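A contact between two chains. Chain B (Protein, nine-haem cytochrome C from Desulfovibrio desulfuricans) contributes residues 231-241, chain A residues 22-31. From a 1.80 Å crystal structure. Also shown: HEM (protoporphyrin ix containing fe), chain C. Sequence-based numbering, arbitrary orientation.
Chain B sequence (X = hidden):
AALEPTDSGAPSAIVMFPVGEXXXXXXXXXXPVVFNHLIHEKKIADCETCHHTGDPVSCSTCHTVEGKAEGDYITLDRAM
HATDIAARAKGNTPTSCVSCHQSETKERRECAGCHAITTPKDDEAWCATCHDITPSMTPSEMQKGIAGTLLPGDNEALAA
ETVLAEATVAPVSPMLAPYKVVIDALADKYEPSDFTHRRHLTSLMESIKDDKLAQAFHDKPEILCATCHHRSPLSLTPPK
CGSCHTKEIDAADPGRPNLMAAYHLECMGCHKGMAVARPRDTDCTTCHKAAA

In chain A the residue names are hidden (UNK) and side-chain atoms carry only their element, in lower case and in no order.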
# COMPACT_ATOMS: atom_id res chain seq x y z
N ARG B 231 6.42 -5.68 -5.49
CA ARG B 231 5.56 -6.43 -4.59
C ARG B 231 6.32 -7.06 -3.43
O ARG B 231 5.93 -8.07 -2.87
CB ARG B 231 4.79 -7.47 -5.43
CG ARG B 231 3.87 -6.80 -6.47
CD ARG B 231 3.03 -7.82 -7.22
NE ARG B 231 2.01 -7.13 -8.06
CZ ARG B 231 2.16 -6.94 -9.36
NH1 ARG B 231 3.26 -7.33 -10.00
NH2 ARG B 231 1.24 -6.30 -10.08
N SER B 232 7.40 -6.43 -3.00
CA SER B 232 8.13 -6.83 -1.81
C SER B 232 8.74 -5.59 -1.17
O SER B 232 8.88 -4.52 -1.80
CB SER B 232 9.19 -7.88 -2.13
OG SER B 232 10.22 -7.35 -2.95
N PRO B 233 9.03 -5.67 0.13
CA PRO B 233 9.55 -4.49 0.82
C PRO B 233 10.82 -3.98 0.14
O PRO B 233 11.65 -4.79 -0.31
CB PRO B 233 9.87 -5.02 2.21
CG PRO B 233 8.89 -6.15 2.38
CD PRO B 233 8.87 -6.84 1.02
N LEU B 234 10.97 -2.67 0.06
CA LEU B 234 12.21 -2.09 -0.46
C LEU B 234 13.40 -2.63 0.30
O LEU B 234 13.42 -2.70 1.53
CB LEU B 234 12.16 -0.57 -0.35
CG LEU B 234 10.99 0.11 -1.07
CD1 LEU B 234 11.30 1.61 -1.11
CD2 LEU B 234 10.76 -0.44 -2.47
N SER B 235 14.41 -3.05 -0.45
CA SER B 235 15.49 -3.83 0.12
C SER B 235 16.68 -3.80 -0.82
O SER B 235 16.50 -3.72 -2.03
CB SER B 235 15.03 -5.29 0.27
OG SER B 235 16.13 -6.12 0.64
N LEU B 236 17.89 -3.89 -0.28
CA LEU B 236 19.05 -3.99 -1.16
C LEU B 236 19.21 -5.42 -1.67
O LEU B 236 20.03 -5.65 -2.57
CB LEU B 236 20.33 -3.54 -0.44
CG LEU B 236 20.43 -2.04 -0.17
CD1 LEU B 236 21.71 -1.71 0.60
CD2 LEU B 236 20.37 -1.24 -1.46
N THR B 237 18.45 -6.36 -1.10
CA THR B 237 18.57 -7.77 -1.46
C THR B 237 17.19 -8.40 -1.60
O THR B 237 16.75 -9.29 -0.87
CB THR B 237 19.39 -8.58 -0.42
OG1 THR B 237 18.97 -8.26 0.91
CG2 THR B 237 20.87 -8.23 -0.49
N PRO B 238 16.45 -7.97 -2.61
CA PRO B 238 15.09 -8.45 -2.78
C PRO B 238 15.06 -9.92 -3.19
O PRO B 238 16.03 -10.50 -3.68
CB PRO B 238 14.57 -7.58 -3.94
CG PRO B 238 15.81 -7.32 -4.73
CD PRO B 238 16.88 -7.06 -3.69
N PRO B 239 13.89 -10.54 -3.02
CA PRO B 239 13.75 -11.94 -3.38
C PRO B 239 13.95 -12.11 -4.89
O PRO B 239 13.72 -11.18 -5.65
CB PRO B 239 12.31 -12.30 -3.05
CG PRO B 239 11.61 -11.05 -2.67
CD PRO B 239 12.66 -9.99 -2.43
N LYS B 240 14.31 -13.34 -5.27
CA LYS B 240 14.41 -13.66 -6.69
C LYS B 240 13.02 -13.71 -7.30
O LYS B 240 12.04 -14.10 -6.66
CB LYS B 240 15.11 -15.02 -6.83
CG LYS B 240 16.56 -14.94 -6.35
CD LYS B 240 17.28 -16.25 -6.64
CE LYS B 240 18.73 -15.94 -7.07
NZ LYS B 240 19.47 -17.20 -7.40
N CYS B 241 12.94 -13.32 -8.58
CA CYS B 241 11.70 -13.39 -9.34
C CYS B 241 11.07 -14.78 -9.18
O CYS B 241 9.86 -14.95 -9.01
CB CYS B 241 11.97 -13.14 -10.84
SG CYS B 241 12.99 -11.71 -11.21
N UNK A 22 18.65 -23.77 -5.52
CA UNK A 22 19.36 -22.78 -6.33
C UNK A 22 20.34 -21.97 -5.49
O UNK A 22 19.94 -21.42 -4.46
c UNK A 22 17.08 -22.52 -7.48
c UNK A 22 15.77 -23.00 -9.60
c UNK A 22 16.60 -21.99 -8.82
c UNK A 22 18.36 -21.85 -7.02
n UNK A 22 16.40 -23.39 -10.89
N UNK A 23 21.60 -21.81 -5.88
CA UNK A 23 22.51 -20.96 -5.11
C UNK A 23 21.95 -19.55 -4.95
O UNK A 23 21.38 -18.97 -5.87
c UNK A 23 23.74 -22.16 -6.75
c UNK A 23 23.78 -20.89 -5.96
c UNK A 23 22.28 -22.40 -7.06
N UNK A 24 22.17 -18.99 -3.77
CA UNK A 24 21.66 -17.65 -3.47
C UNK A 24 22.70 -16.94 -2.63
O UNK A 24 22.46 -16.52 -1.51
c UNK A 24 19.62 -16.48 -2.55
c UNK A 24 20.34 -17.81 -2.70
o UNK A 24 20.12 -15.46 -3.02
n UNK A 24 18.43 -16.48 -1.95
N UNK A 25 23.89 -16.77 -3.19
CA UNK A 25 25.03 -16.28 -2.42
C UNK A 25 24.87 -14.87 -1.88
O UNK A 25 25.54 -14.53 -0.89
c UNK A 25 25.45 -16.07 -4.74
c UNK A 25 26.18 -16.29 -3.45
c UNK A 25 24.19 -16.91 -4.63
N UNK A 26 24.08 -14.04 -2.55
CA UNK A 26 23.88 -12.66 -2.12
C UNK A 26 22.69 -12.52 -1.18
O UNK A 26 22.40 -11.40 -0.75
c UNK A 26 25.05 -10.35 -4.93
c UNK A 26 26.39 -10.30 -5.66
c UNK A 26 24.86 -11.71 -4.28
n UNK A 26 26.56 -9.08 -6.50
c UNK A 26 23.68 -11.72 -3.32
N UNK A 27 22.05 -13.64 -0.87
CA UNK A 27 20.88 -13.66 0.01
C UNK A 27 19.74 -12.80 -0.51
O UNK A 27 19.10 -12.07 0.25
N UNK A 28 19.43 -12.91 -1.78
CA UNK A 28 18.28 -12.24 -2.39
C UNK A 28 17.04 -12.93 -1.82
O UNK A 28 16.77 -14.08 -2.13
c UNK A 28 18.35 -12.41 -3.90
N UNK A 29 16.33 -12.25 -0.91
CA UNK A 29 15.29 -12.96 -0.17
C UNK A 29 14.55 -12.00 0.76
O UNK A 29 15.11 -10.96 1.08
c UNK A 29 16.00 -13.98 0.73
N UNK A 30 13.37 -12.39 1.23
CA UNK A 30 12.76 -11.61 2.31
C UNK A 30 13.61 -11.83 3.57
O UNK A 30 14.38 -12.78 3.61
s UNK A 30 9.94 -10.36 1.05
c UNK A 30 10.44 -12.06 1.41
c UNK A 30 11.35 -12.13 2.62
c UNK A 30 8.85 -10.08 2.45
N UNK A 31 13.43 -10.99 4.58
CA UNK A 31 13.95 -11.33 5.91
C UNK A 31 13.33 -12.66 6.32
O UNK A 31 12.16 -12.92 6.05
c UNK A 31 14.21 -8.95 6.76
c UNK A 31 13.54 -7.89 7.61
c UNK A 31 13.44 -10.27 6.90
c UNK A 31 14.39 -6.64 7.77
n UNK A 31 13.76 -5.75 8.81
CHA HEM C . 3.31 -9.95 -11.89
CHB HEM C . 7.90 -9.84 -13.44
CHC HEM C . 9.45 -10.51 -8.91
CHD HEM C . 4.90 -11.24 -7.53
C1A HEM C . 4.45 -9.62 -12.61
C2A HEM C . 4.39 -9.41 -14.04
C3A HEM C . 5.66 -9.30 -14.46
C4A HEM C . 6.51 -9.86 -13.41
CMA HEM C . 6.17 -8.82 -15.83
CAA HEM C . 3.10 -8.97 -14.78
CBA HEM C . 2.86 -7.46 -14.87
CGA HEM C . 2.78 -6.78 -13.51
O1A HEM C . 1.67 -6.88 -12.91
O2A HEM C . 3.83 -6.30 -13.04
C1B HEM C . 8.72 -10.09 -12.36
C2B HEM C . 10.15 -10.35 -12.42
C3B HEM C . 10.60 -10.33 -11.15
C4B HEM C . 9.43 -10.46 -10.29
CMB HEM C . 10.96 -10.20 -13.74
CAB HEM C . 12.05 -10.25 -10.66
CBB HEM C . 12.74 -9.08 -10.85
C1C HEM C . 8.34 -10.81 -8.14
C2C HEM C . 8.36 -11.07 -6.71
C3C HEM C . 7.11 -11.40 -6.34
C4C HEM C . 6.27 -11.25 -7.52
CMC HEM C . 9.68 -11.43 -5.97
CAC HEM C . 6.65 -11.98 -4.98
CBC HEM C . 7.06 -11.29 -3.86
C1D HEM C . 4.07 -11.07 -8.62
C2D HEM C . 2.62 -10.93 -8.54
C3D HEM C . 2.21 -10.73 -9.78
C4D HEM C . 3.36 -10.27 -10.55
CMD HEM C . 1.75 -11.43 -7.35
CAD HEM C . 0.79 -10.87 -10.38
CBD HEM C . -0.13 -9.67 -10.17
CGD HEM C . -1.53 -9.90 -10.73
O1D HEM C . -1.73 -11.03 -11.25
O2D HEM C . -2.32 -8.93 -10.64
NA HEM C . 5.74 -10.00 -12.27
NB HEM C . 8.29 -10.26 -11.04
NC HEM C . 7.04 -10.75 -8.57
ND HEM C . 4.50 -10.42 -9.79
FE HEM C . 6.40 -10.36 -10.42
O HOH W 1 17.50 -10.16 2.42
O HOH W 2 14.45 -15.32 -2.93
O HOH W 3 14.25 -8.15 0.82

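Position 22 has four side-chain carbons in an unbranched row ending in nitrogen, which is lysine. CA-to-CB of Lys A22 points toward chain B, but the chain's end leads away.

At position 23 three carbons close a ring onto the backbone nitrogen, so it is proline. CA-to-CB of Pro A23 points away from chain B, and its side chain comes no nearer than 5.9 Å; its carbonyl is the useful part, since Lys B240 NZ donates a hydrogen bond to Pro A23 O at 3.0 Å.

Position 24 carries two carbons, the second bearing one oxygen and one nitrogen: a short amide, hence asparagine. Both ends of the amide grip position 28, whose N donates to Asn A24 OD1 (2.9 Å, 139°) while Asn A24 ND2 donates to the O of 28 (2.9 Å, 167°). An oxygen accepting and a nitrogen donating fit the amide assignment.

Position 25 repeats the three-carbon ring closed on N, another proline, and Pro A25 makes no contact with chain B.

Position 26 again shows four carbons in a row and a terminal nitrogen, a second lysine. The end of Lys A26 leads away, and its backbone O lies 3.5 Å from Thr B237 CG2.

Position 27 has no side-chain atoms and is glycine. Its phi of 58° is one that by itself favours glycine, and Gly A27 N donates to Asn A24 O (3.0 Å), closing a type I turn.

Position 28 has a single carbon, so it is alanine. Ala A28 CB sits 3.0 Å from Pro B238 O and 4.0 Å from Lys B240 CG, a tight fit for a methyl.

Position 29 also has one carbon and is alanine, but its CB points away; the backbone N of Ala A29 donates to Thr B237 O at 3.0 Å and 165°.

Position 30 is an unbranched run of two carbons, sulfur and a carbon: methionine. Though CA-to-CB points away, the m, m, m rotamer brings the end back, placing Met A30 CE 3.5 Å from Pro B233 CD and Met A30 SD 4.1 Å from Pro B239 CG.

Position 31 has four carbons in a row and a nitrogen, a lysine; Lys A31 is out of reach.

The contact buries 466 Å² and combines backbone acceptors and donors with side-chain packing; chain A supplies backbone groups to both direct hydrogen bonds, Pro A23 O and Ala A29 N. Met A30 adds apolar packing against prolines. Water extends the polar bridging: water 1 donates to Ala A29 O (2.9 Å) and hydrogen-bonds Thr B237 OG1 (2.8 Å), water 2 donates to Ala A28 O (2.7 Å) and accepts from Lys B240 N (3.1 Å), while water 3 donates to Ala A29 O (3.0 Å) and hydrogen-bonds Ser B235 OG (2.8 Å).

Chain A (22-31) KPNPKGAAMK
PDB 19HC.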